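Beta-lactamase-like protein (Novosphingobium pentaromativorans US6-1, PDB 6AUF) probably hydrolyses beta-lactam antibiotics as a zinc-dependent metallo-beta-lactamase of the B3 type. Local coordinates at residues G33-E38 with H251-N256; C59-I64 with H110-S115. One frame throughout, in Å; residues are numbered along the deposited sequence.

Contact 1. Residues G33-E38 with H251-N256; sequences GLDGRE and HPSASN. With ZN (zinc ion), chain B.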
loop_
_atom_site.group_PDB
_atom_site.type_symbol
_atom_site.label_atom_id
_atom_site.label_comp_id
_atom_site.label_asym_id
_atom_site.label_seq_id
_atom_site.Cartn_x
_atom_site.Cartn_y
_atom_site.Cartn_z
ATOM N N GLY A 33 17.166 9.316 -6.832
ATOM C CA GLY A 33 16.644 9.699 -8.129
ATOM C C GLY A 33 15.669 8.732 -8.770
ATOM O O GLY A 33 15.204 9.000 -9.888
ATOM N N LEU A 34 15.328 7.628 -8.103
ATOM C CA LEU A 34 14.479 6.591 -8.672
ATOM C C LEU A 34 13.080 6.589 -8.048
ATOM O O LEU A 34 12.456 5.532 -7.894
ATOM C CB LEU A 34 15.161 5.228 -8.527
ATOM C CG LEU A 34 16.479 5.049 -9.289
ATOM C CD1 LEU A 34 17.200 3.747 -8.931
ATOM C CD2 LEU A 34 16.230 5.125 -10.782
ATOM N N ASP A 35 12.573 7.774 -7.686
ATOM C CA ASP A 35 11.233 7.868 -7.107
ATOM C C ASP A 35 10.153 7.670 -8.153
ATOM O O ASP A 35 9.041 7.248 -7.821
ATOM C CB ASP A 35 11.020 9.228 -6.440
ATOM C CG ASP A 35 11.395 9.232 -4.972
ATOM O OD1 ASP A 35 11.415 8.145 -4.347
ATOM O OD2 ASP A 35 11.654 10.336 -4.440
ATOM N N GLY A 36 10.449 8.001 -9.406
ATOM C CA GLY A 36 9.469 7.941 -10.471
ATOM C C GLY A 36 9.367 6.565 -11.085
ATOM O O GLY A 36 9.651 5.544 -10.448
ATOM N N ARG A 37 8.970 6.538 -12.356
ATOM C CA ARG A 37 8.739 5.269 -13.031
ATOM C C ARG A 37 10.004 4.423 -13.081
ATOM O O ARG A 37 9.935 3.196 -12.925
ATOM C CB ARG A 37 8.206 5.515 -14.442
ATOM C CG ARG A 37 6.917 6.307 -14.485
ATOM C CD ARG A 37 5.823 5.587 -13.756
ATOM N NE ARG A 37 4.686 6.463 -13.488
ATOM C CZ ARG A 37 3.499 6.362 -14.079
ATOM N NH1 ARG A 37 2.531 7.207 -13.751
ATOM N NH2 ARG A 37 3.277 5.417 -14.981
ATOM N N GLU A 38 11.169 5.058 -13.306
ATOM C CA GLU A 38 12.413 4.302 -13.460
ATOM C C GLU A 38 12.611 3.326 -12.314
ATOM O O GLU A 38 13.206 2.260 -12.499
ATOM C CB GLU A 38 13.627 5.239 -13.552
ATOM C CG GLU A 38 13.630 6.217 -14.730
ATOM C CD GLU A 38 12.726 7.429 -14.501
ATOM O OE1 GLU A 38 12.960 8.476 -15.162
ATOM O OE2 GLU A 38 11.793 7.328 -13.660
ATOM N N HIS A 251 3.923 4.072 -2.220
ATOM C CA HIS A 251 5.024 4.753 -2.879
ATOM C C HIS A 251 5.881 5.335 -1.780
ATOM O O HIS A 251 5.416 6.239 -1.059
ATOM C CB HIS A 251 4.544 5.863 -3.815
ATOM C CG HIS A 251 3.871 5.366 -5.052
ATOM N ND1 HIS A 251 4.531 5.242 -6.256
ATOM C CD2 HIS A 251 2.596 4.966 -5.275
ATOM C CE1 HIS A 251 3.694 4.779 -7.166
ATOM N NE2 HIS A 251 2.512 4.606 -6.598
ATOM N N PRO A 252 7.119 4.866 -1.610
ATOM C CA PRO A 252 7.903 5.291 -0.440
ATOM C C PRO A 252 8.004 6.800 -0.291
ATOM O O PRO A 252 7.895 7.309 0.835
ATOM C CB PRO A 252 9.267 4.628 -0.689
ATOM C CG PRO A 252 8.938 3.413 -1.520
ATOM C CD PRO A 252 7.814 3.847 -2.417
ATOM N N SER A 253 8.184 7.535 -1.396
ATOM C CA SER A 253 8.391 8.976 -1.290
ATOM C C SER A 253 7.165 9.677 -0.733
ATOM O O SER A 253 7.291 10.703 -0.055
ATOM C CB SER A 253 8.779 9.574 -2.650
ATOM O OG SER A 253 8.212 8.851 -3.726
ATOM N N ALA A 254 5.971 9.132 -0.978
ATOM C CA ALA A 254 4.775 9.769 -0.440
ATOM C C ALA A 254 4.856 9.970 1.070
ATOM O O ALA A 254 4.212 10.885 1.592
ATOM C CB ALA A 254 3.534 8.960 -0.817
ATOM N N SER A 255 5.657 9.166 1.784
ATOM C CA SER A 255 5.873 9.365 3.218
ATOM C C SER A 255 7.347 9.557 3.580
ATOM O O SER A 255 7.722 9.383 4.743
ATOM C CB SER A 255 5.276 8.209 4.035
ATOM O OG SER A 255 5.662 6.921 3.566
ATOM N N ASN A 256 8.193 9.924 2.627
ATOM C CA ASN A 256 9.599 10.237 2.929
ATOM C C ASN A 256 10.317 9.027 3.529
ATOM O O ASN A 256 11.159 9.148 4.426
ATOM C CB ASN A 256 9.683 11.442 3.865
ATOM C CG ASN A 256 11.094 11.964 4.034
ATOM O OD1 ASN A 256 11.926 11.892 3.120
ATOM N ND2 ASN A 256 11.369 12.507 5.220
HETATM ZN ZN ZN B . 0.834 3.678 -7.173
HETATM O O HOH W 1 7.312 5.554 -6.961
#
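Asp35 and Ser253 meet at the surface of the metallo-beta-lactamase fold, where the N-terminal loop 33-38 passes the turn that carries the zinc ligand His251. Their side chains make the only direct touch between the two segments. Ser253 lies over one face of the Asp35 carboxylate, and its CB is almost evenly placed between the two oxygens, 3.4 Å from OD1 and 3.5 Å from OD2 of Asp35. Ser253 OG comes 3.3 Å from Asp35 OD1.

The second link is through water and leads to the metal. One water, held in the plane of the His251 ring at its edge, accepts a hydrogen bond from His251 ND1 (2.9 Å) and donates one to the backbone O of Asp35 (2.6 Å). The imidazole is thus used at both nitrogens: the N-H at ND1 reaches the N-terminal loop through the water, while NE2 binds the zinc ion. The water bridge probably helps to fix the rotation of the ring. CG of His251 stands anti to its carbonyl carbon (chi1 -71°), which swings the imidazole away from the 3-10 segment 252-254 and into the site.

Behind this shell, the turn after His251 is tied by its own backbone. Ala254 N bonds to His251 O, Ser255 N to Pro252 O and Asn256 N to Ser253 O, so Ser253 is presented from a 3-10 turn just before helix 257-261. Thr249 OG1 also binds His251 O, and Pro252 packs on Leu257 and Phe258. Beside the ligand ring stands that of Trp40, from helix 37-40, which continues the N-terminal segment. Asp111 and His112 share the zinc ion with His251, whose NE2 is 2.0 Å from the metal.

Contact 2. Residues C59-I64 with H110-S115; sequences CGIASI and HDHAGS. With ZN (zinc ion), chain B.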
loop_
_atom_site.group_PDB
_atom_site.type_symbol
_atom_site.label_atom_id
_atom_site.label_comp_id
_atom_site.label_asym_id
_atom_site.label_seq_id
_atom_site.Cartn_x
_atom_site.Cartn_y
_atom_site.Cartn_z
ATOM N N CYS A 59 12.752 0.136 -5.499
ATOM C CA CYS A 59 13.067 1.546 -5.301
ATOM C C CYS A 59 11.852 2.452 -5.480
ATOM O O CYS A 59 11.823 3.550 -4.910
ATOM C CB CYS A 59 14.176 1.974 -6.267
ATOM S SG CYS A 59 15.885 1.520 -5.769
ATOM N N GLY A 60 10.856 2.021 -6.254
ATOM C CA GLY A 60 9.717 2.860 -6.551
ATOM C C GLY A 60 8.420 2.426 -5.886
ATOM O O GLY A 60 7.574 3.268 -5.566
ATOM N N ILE A 61 8.245 1.124 -5.669
ATOM C CA ILE A 61 7.007 0.576 -5.132
ATOM C C ILE A 61 7.325 -0.213 -3.872
ATOM O O ILE A 61 8.236 -1.047 -3.871
ATOM C CB ILE A 61 6.285 -0.317 -6.157
ATOM C CG1 ILE A 61 5.976 0.467 -7.438
ATOM C CG2 ILE A 61 5.020 -0.885 -5.538
ATOM C CD1 ILE A 61 4.962 1.613 -7.251
ATOM N N ALA A 62 6.563 0.029 -2.812
ATOM C CA ALA A 62 6.789 -0.685 -1.567
ATOM C C ALA A 62 6.221 -2.095 -1.632
ATOM O O ALA A 62 5.348 -2.419 -2.440
ATOM C CB ALA A 62 6.170 0.057 -0.378
ATOM N N SER A 63 6.754 -2.940 -0.761
ATOM C CA SER A 63 6.229 -4.273 -0.503
ATOM C C SER A 63 6.632 -4.589 0.926
ATOM O O SER A 63 7.821 -4.506 1.253
ATOM C CB SER A 63 6.793 -5.301 -1.485
ATOM O OG SER A 63 6.097 -6.532 -1.372
ATOM N N ILE A 64 5.655 -4.901 1.783
ATOM C CA ILE A 64 5.869 -4.977 3.226
ATOM C C ILE A 64 5.790 -6.423 3.687
ATOM O O ILE A 64 4.830 -7.133 3.371
ATOM C CB ILE A 64 4.855 -4.119 3.986
ATOM C CG1 ILE A 64 4.841 -2.695 3.406
ATOM C CG2 ILE A 64 5.167 -4.156 5.473
ATOM C CD1 ILE A 64 6.192 -2.006 3.407
ATOM N N HIS A 110 -2.083 -2.122 -11.055
ATOM C CA HIS A 110 -1.054 -3.076 -11.485
ATOM C C HIS A 110 0.300 -2.792 -10.843
ATOM O O HIS A 110 1.069 -3.720 -10.564
ATOM C CB HIS A 110 -0.900 -3.030 -13.000
ATOM C CG HIS A 110 -0.287 -1.757 -13.478
ATOM N ND1 HIS A 110 1.073 -1.586 -13.596
ATOM C CD2 HIS A 110 -0.844 -0.564 -13.791
ATOM C CE1 HIS A 110 1.326 -0.356 -14.003
ATOM N NE2 HIS A 110 0.179 0.284 -14.131
ATOM N N ASP A 111 0.631 -1.513 -10.641
ATOM C CA ASP A 111 1.938 -1.167 -10.094
ATOM C C ASP A 111 2.101 -1.645 -8.657
ATOM O O ASP A 111 3.234 -1.761 -8.176
ATOM C CB ASP A 111 2.140 0.343 -10.160
ATOM C CG ASP A 111 0.951 1.092 -9.604
ATOM O OD1 ASP A 111 -0.182 0.650 -9.900
ATOM O OD2 ASP A 111 1.136 2.087 -8.866
ATOM N N HIS A 112 0.998 -1.900 -7.954
ATOM C CA HIS A 112 1.079 -2.364 -6.578
ATOM C C HIS A 112 0.718 -3.825 -6.407
ATOM O O HIS A 112 1.252 -4.483 -5.513
ATOM C CB HIS A 112 0.167 -1.521 -5.686
ATOM C CG HIS A 112 0.507 -0.070 -5.688
ATOM N ND1 HIS A 112 1.479 0.466 -4.869
ATOM C CD2 HIS A 112 0.021 0.958 -6.420
ATOM C CE1 HIS A 112 1.568 1.764 -5.089
ATOM N NE2 HIS A 112 0.692 2.089 -6.023
ATOM N N ALA A 113 -0.180 -4.340 -7.240
ATOM C CA ALA A 113 -0.666 -5.705 -7.126
ATOM C C ALA A 113 -0.403 -6.490 -8.401
ATOM O O ALA A 113 -0.886 -7.620 -8.536
ATOM C CB ALA A 113 -2.168 -5.710 -6.780
ATOM N N GLY A 114 0.372 -5.921 -9.326
ATOM C CA GLY A 114 0.508 -6.503 -10.651
ATOM C C GLY A 114 0.986 -7.945 -10.672
ATOM O O GLY A 114 0.678 -8.688 -11.611
ATOM N N SER A 115 1.754 -8.364 -9.669
ATOM C CA SER A 115 2.204 -9.749 -9.623
ATOM C C SER A 115 1.764 -10.433 -8.336
ATOM O O SER A 115 2.456 -11.309 -7.820
ATOM C CB SER A 115 3.724 -9.856 -9.825
ATOM O OG SER A 115 4.459 -8.939 -9.034
HETATM ZN ZN ZN B . 0.834 3.678 -7.173
HETATM O O HOH W 2 2.863 -0.929 -3.255
#
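This is a buried contact of an aliphatic side chain against a metal site: Ile61, in the loop between strands 53-55 and 64-66, packs on Asp111 and His112 of helix 110-113. Ile61 points toward the helix and rests on it with several carbons. CG2 is 3.3 Å and CG1 3.6 Å from the backbone O of Asp111; both branches come at the end of that carbonyl from the same side. CG2 also comes 3.8 Å from His112 ND1, and CD1 lies 4.0 Å from His112 CE1. The isoleucine crosses the His112 side chain at about a right angle. With CG2 anti to the backbone N and CG1 anti to the carbonyl carbon (chi1 -58°), both branches are turned toward Asp111 O, and CG1 carries CD1 on toward His112 CE1.

The polar link runs through water. In the plane of the His112 ring, at its edge, a water accepts from ND1; it lies 3.0 Å from Ala62 O and can donate to it, though other acceptors compete for its protons. His112 is thus probably linked to the 59-64 loop at one nitrogen and bound to the zinc ion by NE2 at the other, 2.0 Å away; Asp111 OD2 binds the same ion at 2.3 Å. Trp40 touches both Ile61 and Asp111, and a backbone bond from Ala62 to Pro250 joins the loop to the stretch leading into His251, the third protein ligand. Cys59, at the start of the segment, is joined by a disulfide to Cys31. Asp111 and His112 close the HxHxDH signature that begins at His107, the zinc-binding motif of the metallo-beta-lactamase superfamily.

In the fold
Contact 1 is a surface touch, contact 2 a buried one, yet both end on the same zinc ion: His251 comes from 251-256, Asp111 and His112 from 110-115. Along the chain contact 2 is nested inside the loop closed by contact 1, and their centres are 12 Å apart. A water ties the ND1 of a zinc-binding histidine to a backbone carbonyl of the other segment in contact 1, and probably in contact 2. Their direct touches differ, a carboxylate beside a serine in contact 1 and an isoleucine on a helix in contact 2. Ile61 joins them, since its CD1 also packs on His251 CE1, so one hydrophobic side chain borders both histidine ligands.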